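Local coordinates for chitosanase (Bacillus subtilis subsp. subtilis str. 168, PDB 7C6C), which hydrolyses internal beta-(1->4) linkages between glucosamine units of partly acetylated chitosan, as a secreted family 46 glycoside hydrolase, at residues 55-60 and 71-76; 76-81 and 87-92. One frame throughout, in Å; residues are numbered along the deposited sequence.

Contact 1 (55-60 and 71-76)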
loop_
_atom_site.group_PDB
_atom_site.type_symbol
_atom_site.label_atom_id
_atom_site.label_comp_id
_atom_site.label_asym_id
_atom_site.label_seq_id
_atom_site.Cartn_x
_atom_site.Cartn_y
_atom_site.Cartn_z
ATOM N N GLU A 55 11.270 -5.559 8.736
ATOM C CA GLU A 55 10.773 -4.817 9.894
ATOM C C GLU A 55 9.646 -5.561 10.596
ATOM O O GLU A 55 9.602 -5.594 11.829
ATOM C CB GLU A 55 10.339 -3.401 9.508
ATOM C CG GLU A 55 11.497 -2.529 9.048
ATOM C CD GLU A 55 11.193 -1.056 9.133
ATOM O OE1 GLU A 55 10.712 -0.608 10.190
ATOM O OE2 GLU A 55 11.434 -0.344 8.139
ATOM N N VAL A 56 8.729 -6.172 9.834
ATOM C CA VAL A 56 7.684 -6.975 10.463
ATOM C C VAL A 56 8.298 -8.068 11.329
ATOM O O VAL A 56 7.895 -8.271 12.480
ATOM C CB VAL A 56 6.719 -7.552 9.414
ATOM C CG1 VAL A 56 5.749 -8.518 10.086
ATOM C CG2 VAL A 56 5.977 -6.437 8.715
ATOM N N VAL A 57 9.277 -8.795 10.786
ATOM C CA VAL A 57 9.860 -9.901 11.536
ATOM C C VAL A 57 10.644 -9.391 12.742
ATOM O O VAL A 57 10.616 -10.012 13.808
ATOM C CB VAL A 57 10.677 -10.832 10.616
ATOM C CG1 VAL A 57 11.286 -11.967 11.417
ATOM C CG2 VAL A 57 9.788 -11.382 9.498
ATOM N N GLU A 58 11.316 -8.238 12.617
ATOM C CA GLU A 58 12.004 -7.651 13.771
ATOM C C GLU A 58 11.020 -7.314 14.883
ATOM O O GLU A 58 11.265 -7.612 16.061
ATOM C CB GLU A 58 12.720 -6.366 13.356
ATOM C CG GLU A 58 13.926 -6.525 12.465
ATOM C CD GLU A 58 14.329 -5.190 11.845
ATOM O OE1 GLU A 58 13.486 -4.256 11.824
ATOM O OE2 GLU A 58 15.474 -5.061 11.359
ATOM N N VAL A 59 9.911 -6.655 14.522
ATOM C CA VAL A 59 8.915 -6.237 15.510
ATOM C C VAL A 59 8.284 -7.458 16.166
ATOM O O VAL A 59 8.138 -7.532 17.390
ATOM C CB VAL A 59 7.864 -5.317 14.850
ATOM C CG1 VAL A 59 6.632 -5.130 15.751
ATOM C CG2 VAL A 59 8.479 -3.978 14.494
ATOM N N TYR A 60 7.916 -8.446 15.350
ATOM C CA TYR A 60 7.351 -9.680 15.876
ATOM C C TYR A 60 8.334 -10.377 16.808
ATOM O O TYR A 60 7.944 -10.881 17.868
ATOM C CB TYR A 60 6.967 -10.585 14.702
ATOM C CG TYR A 60 6.415 -11.938 15.081
ATOM C CD1 TYR A 60 5.333 -12.060 15.945
ATOM C CD2 TYR A 60 6.968 -13.095 14.558
ATOM C CE1 TYR A 60 4.826 -13.305 16.283
ATOM C CE2 TYR A 60 6.463 -14.341 14.880
ATOM C CZ TYR A 60 5.401 -14.444 15.749
ATOM O OH TYR A 60 4.932 -15.695 16.072
ATOM N N LYS A 71 14.755 -17.320 12.615
ATOM C CA LYS A 71 15.907 -17.839 11.886
ATOM C C LYS A 71 16.061 -17.205 10.515
ATOM O O LYS A 71 17.138 -17.319 9.917
ATOM C CB LYS A 71 15.845 -19.366 11.758
ATOM C CG LYS A 71 14.853 -19.876 10.730
ATOM C CD LYS A 71 15.046 -21.369 10.502
ATOM C CE LYS A 71 14.359 -21.828 9.222
ATOM N NZ LYS A 71 14.703 -23.230 8.873
ATOM N N TYR A 72 15.018 -16.547 10.001
ATOM C CA TYR A 72 15.112 -15.889 8.709
ATOM C C TYR A 72 15.692 -14.489 8.799
ATOM O O TYR A 72 15.961 -13.886 7.759
ATOM C CB TYR A 72 13.741 -15.837 8.027
ATOM C CG TYR A 72 13.190 -17.212 7.753
ATOM C CD1 TYR A 72 13.690 -17.985 6.712
ATOM C CD2 TYR A 72 12.192 -17.750 8.547
ATOM C CE1 TYR A 72 13.198 -19.253 6.460
ATOM C CE2 TYR A 72 11.696 -19.015 8.311
ATOM C CZ TYR A 72 12.199 -19.763 7.269
ATOM O OH TYR A 72 11.699 -21.020 7.045
ATOM N N LEU A 73 15.877 -13.945 10.003
ATOM C CA LEU A 73 16.382 -12.575 10.119
ATOM C C LEU A 73 17.705 -12.348 9.403
ATOM O O LEU A 73 17.838 -11.314 8.727
ATOM C CB LEU A 73 16.444 -12.135 11.586
ATOM C CG LEU A 73 15.099 -11.758 12.204
ATOM C CD1 LEU A 73 15.217 -11.611 13.708
ATOM C CD2 LEU A 73 14.567 -10.474 11.583
ATOM N N PRO A 74 18.717 -13.218 9.509
ATOM C CA PRO A 74 19.978 -12.914 8.806
ATOM C C PRO A 74 19.799 -12.777 7.305
ATOM O O PRO A 74 20.344 -11.847 6.695
ATOM C CB PRO A 74 20.897 -14.077 9.206
ATOM C CG PRO A 74 20.372 -14.511 10.555
ATOM C CD PRO A 74 18.870 -14.360 10.431
ATOM N N GLU A 75 19.020 -13.671 6.686
ATOM C CA GLU A 75 18.792 -13.557 5.252
ATOM C C GLU A 75 17.918 -12.350 4.923
ATOM O O GLU A 75 18.202 -11.618 3.969
ATOM C CB GLU A 75 18.182 -14.843 4.698
ATOM C CG GLU A 75 17.881 -14.799 3.203
ATOM C CD GLU A 75 19.119 -14.716 2.315
ATOM O OE1 GLU A 75 20.261 -14.877 2.800
ATOM O OE2 GLU A 75 18.944 -14.512 1.100
ATOM N N LEU A 76 16.849 -12.117 5.691
ATOM C CA LEU A 76 16.027 -10.937 5.443
ATOM C C LEU A 76 16.859 -9.667 5.548
ATOM O O LEU A 76 16.665 -8.717 4.780
ATOM C CB LEU A 76 14.857 -10.885 6.420
ATOM C CG LEU A 76 13.816 -11.989 6.243
ATOM C CD1 LEU A 76 12.900 -12.017 7.457
ATOM C CD2 LEU A 76 13.001 -11.795 4.946
#
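Val-57 meets Leu-73 and Leu-76 where two consecutive helices, 52-63 and 73-82, pack against each other in the mainly helical family 46 chitosanase fold, a member of the lysozyme clan. The closest alpha carbons, those of Val-57 and Leu-73, are 7.2 Å apart, near enough for short aliphatic branches to bridge the gap. The two methyls of Val-57 divide the work. CG1 stands opposite the backbone N (chi1 179°) and lies beside the carbonyl carbon, which directs it to Leu-73; CG2 falls beside the backbone N and serves Leu-76.

The approach differs for the two leucines. Val-57 and Leu-73 run past each other in opposite directions, so that CG1 of Val-57 rests alongside the isobutyl group of Leu-73, 3.6 Å from CD2 and 3.9 Å from CG. Leu-76, one helical turn further on, crosses Val-57 nearly at a right angle and presents the tip of one branch: its CD1 is 3.8 Å from CG2 of Val-57. Only 163 Å² is buried between the segments, both sides summed, which fits a patch built from three apolar side chains and the stem of a fourth.

Leu-54 and Thr-61, also on helix 52-63, extend the surface against which Leu-73 lies, while Leu-76 touches Leu-54 and, beyond this helix pair, Phe-93. Helix 52-63 also turns Val-56 to Trp-97 and Val-59 to helix 104-128, so it is packed on more than one side.

Glu-58 borders the patch through its aliphatic part. Its extended chain leaves the carboxylate beyond the apolar contact, and the methylene CG lies 4.1 Å from Leu-73 CD2.

Contact 2 (76-81 and 87-92)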
loop_
_atom_site.group_PDB
_atom_site.type_symbol
_atom_site.label_atom_id
_atom_site.label_comp_id
_atom_site.label_asym_id
_atom_site.label_seq_id
_atom_site.Cartn_x
_atom_site.Cartn_y
_atom_site.Cartn_z
ATOM N N LEU A 76 16.849 -12.117 5.691
ATOM C CA LEU A 76 16.027 -10.937 5.443
ATOM C C LEU A 76 16.859 -9.667 5.548
ATOM O O LEU A 76 16.665 -8.717 4.780
ATOM C CB LEU A 76 14.857 -10.885 6.420
ATOM C CG LEU A 76 13.816 -11.989 6.243
ATOM C CD1 LEU A 76 12.900 -12.017 7.457
ATOM C CD2 LEU A 76 13.001 -11.795 4.946
ATOM N N ARG A 77 17.795 -9.629 6.498
ATOM C CA ARG A 77 18.655 -8.460 6.651
ATOM C C ARG A 77 19.557 -8.281 5.435
ATOM O O ARG A 77 19.708 -7.166 4.913
ATOM C CB ARG A 77 19.470 -8.595 7.937
ATOM C CG ARG A 77 20.139 -7.310 8.367
ATOM C CD ARG A 77 21.112 -7.523 9.530
ATOM N NE ARG A 77 20.519 -8.309 10.610
ATOM C CZ ARG A 77 19.672 -7.818 11.510
ATOM N NH1 ARG A 77 19.330 -6.531 11.478
ATOM N NH2 ARG A 77 19.169 -8.619 12.450
ATOM N N ARG A 78 20.163 -9.372 4.961
ATOM C CA ARG A 78 21.010 -9.288 3.777
ATOM C C ARG A 78 20.211 -8.879 2.545
ATOM O O ARG A 78 20.691 -8.101 1.717
ATOM C CB ARG A 78 21.670 -10.641 3.532
ATOM C CG ARG A 78 22.488 -10.698 2.262
ATOM C CD ARG A 78 23.495 -11.832 2.281
ATOM N NE ARG A 78 22.863 -13.141 2.383
ATOM C CZ ARG A 78 23.514 -14.285 2.200
ATOM N NH1 ARG A 78 24.806 -14.262 1.897
ATOM N NH2 ARG A 78 22.879 -15.447 2.305
ATOM N N LEU A 79 18.985 -9.395 2.405
ATOM C CA LEU A 79 18.159 -9.032 1.256
ATOM C C LEU A 79 17.822 -7.552 1.273
ATOM O O LEU A 79 17.822 -6.895 0.223
ATOM C CB LEU A 79 16.886 -9.876 1.230
ATOM C CG LEU A 79 17.111 -11.371 1.006
ATOM C CD1 LEU A 79 15.813 -12.123 1.234
ATOM C CD2 LEU A 79 17.678 -11.644 -0.390
ATOM N N ALA A 80 17.546 -7.002 2.457
ATOM C CA ALA A 80 17.296 -5.572 2.572
ATOM C C ALA A 80 18.553 -4.778 2.250
ATOM O O ALA A 80 18.501 -3.785 1.513
ATOM C CB ALA A 80 16.807 -5.257 3.985
ATOM N N LYS A 81 19.699 -5.213 2.776
ATOM C CA LYS A 81 20.947 -4.514 2.496
ATOM C C LYS A 81 21.235 -4.468 1.002
ATOM O O LYS A 81 21.653 -3.430 0.474
ATOM C CB LYS A 81 22.092 -5.199 3.235
ATOM C CG LYS A 81 23.404 -4.457 3.122
ATOM C CD LYS A 81 24.518 -5.176 3.866
ATOM C CE LYS A 81 25.715 -4.262 4.063
ATOM N NZ LYS A 81 26.231 -3.760 2.765
ATOM N N THR A 87 14.892 -15.131 -3.495
ATOM C CA THR A 87 14.107 -15.887 -2.528
ATOM C C THR A 87 14.629 -17.308 -2.362
ATOM O O THR A 87 14.011 -18.115 -1.658
ATOM C CB THR A 87 12.604 -15.846 -2.840
ATOM O OG1 THR A 87 12.370 -16.298 -4.176
ATOM C CG2 THR A 87 12.064 -14.429 -2.712
ATOM N N SER A 88 15.783 -17.617 -2.950
ATOM C CA SER A 88 16.289 -18.982 -2.916
ATOM C C SER A 88 16.847 -19.379 -1.554
ATOM O O SER A 88 17.045 -20.573 -1.312
ATOM C CB SER A 88 17.352 -19.171 -3.999
ATOM O OG SER A 88 18.541 -18.462 -3.686
ATOM N N ASN A 89 17.120 -18.420 -0.666
ATOM C CA ASN A 89 17.612 -18.719 0.673
ATOM C C ASN A 89 16.551 -18.463 1.736
ATOM O O ASN A 89 16.882 -18.154 2.883
ATOM C CB ASN A 89 18.872 -17.921 1.010
ATOM C CG ASN A 89 20.060 -18.313 0.180
ATOM O OD1 ASN A 89 20.374 -19.492 0.038
ATOM N ND2 ASN A 89 20.760 -17.316 -0.345
ATOM N N LEU A 90 15.278 -18.583 1.368
ATOM C CA LEU A 90 14.154 -18.394 2.275
ATOM C C LEU A 90 13.262 -19.632 2.321
ATOM O O LEU A 90 12.043 -19.533 2.447
ATOM C CB LEU A 90 13.348 -17.150 1.910
ATOM C CG LEU A 90 14.014 -15.800 2.191
ATOM C CD1 LEU A 90 13.154 -14.677 1.636
ATOM C CD2 LEU A 90 14.299 -15.594 3.677
ATOM N N LYS A 91 13.856 -20.821 2.248
ATOM C CA LYS A 91 13.062 -22.040 2.268
ATOM C C LYS A 91 12.230 -22.121 3.540
ATOM O O LYS A 91 12.745 -21.957 4.649
ATOM C CB LYS A 91 13.970 -23.266 2.170
ATOM C CG LYS A 91 13.207 -24.589 2.140
ATOM C CD LYS A 91 14.138 -25.773 1.914
ATOM C CE LYS A 91 15.153 -25.902 3.030
ATOM N NZ LYS A 91 14.513 -25.818 4.375
ATOM N N GLY A 92 10.932 -22.370 3.377
ATOM C CA GLY A 92 10.020 -22.460 4.494
ATOM C C GLY A 92 9.433 -21.141 4.949
ATOM O O GLY A 92 8.467 -21.145 5.722
#
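Leu-90 carries the apolar part of this contact, in which the loop leading out of helix 73-82 folds back along that helix. Its side chain and that of Leu-79 reach toward each other tip to tip, and their CD1 methyls meet at 3.7 Å. The other branch of Leu-90 lies more loosely against Leu-76, with 4.2 Å between the two CD2 atoms. Tyr-39, on a strand of the three-stranded sheet, and Tyr-72 also touch Leu-90.

A polar fringe lies beside the leucines. Arg-78 and Asn-89 approach at a slant, the guanidinium and amide planes 22° apart, but NH2 of Arg-78 stands 3.9 Å from ND2 of Asn-89. Both are donor groups, so the two nitrogens are neighbours in packing rather than partners in a bond. A bend at chi3 (62°) turns the guanidinium back to Glu-75, whose OE1 forms a salt bridge with NH2.

The loop backbone supplies the shape. A type I turn runs from Thr-87 to Leu-90, with a weak bond of 3.3 Å from Leu-90 N to Thr-87 O, and Gly-92 occupies the N-cap position of helix 93-99.

Cohesion across the two segments is therefore mainly hydrophobic, while the charge of Arg-78 is met from within its own helix, by Glu-75.

Overall arrangement
Following the chain from the N terminus, past helix 5-20 and the three-stranded sheet, it enters helix 52-63, and contact 1 closes the connection of ten residues that leads to helix 73-82. Contact 2 follows in series, bringing 87-92 back to helix 73-82 across five intervening residues just before helix 93-99. Neither loop encloses or crosses the other; they join at Leu-76, which belongs to both contacts. With the centres of the two contacts about 9 Å apart, they are also bridged directly: Tyr-72 OH is 2.8 Å from Lys-91 O, a probable hydrogen bond, and Glu-75 CG packs on Leu-90 CD2. Helix 73-82 thus links helix 52-63 to the lead-in of helix 93-99, away from the predicted catalytic residues.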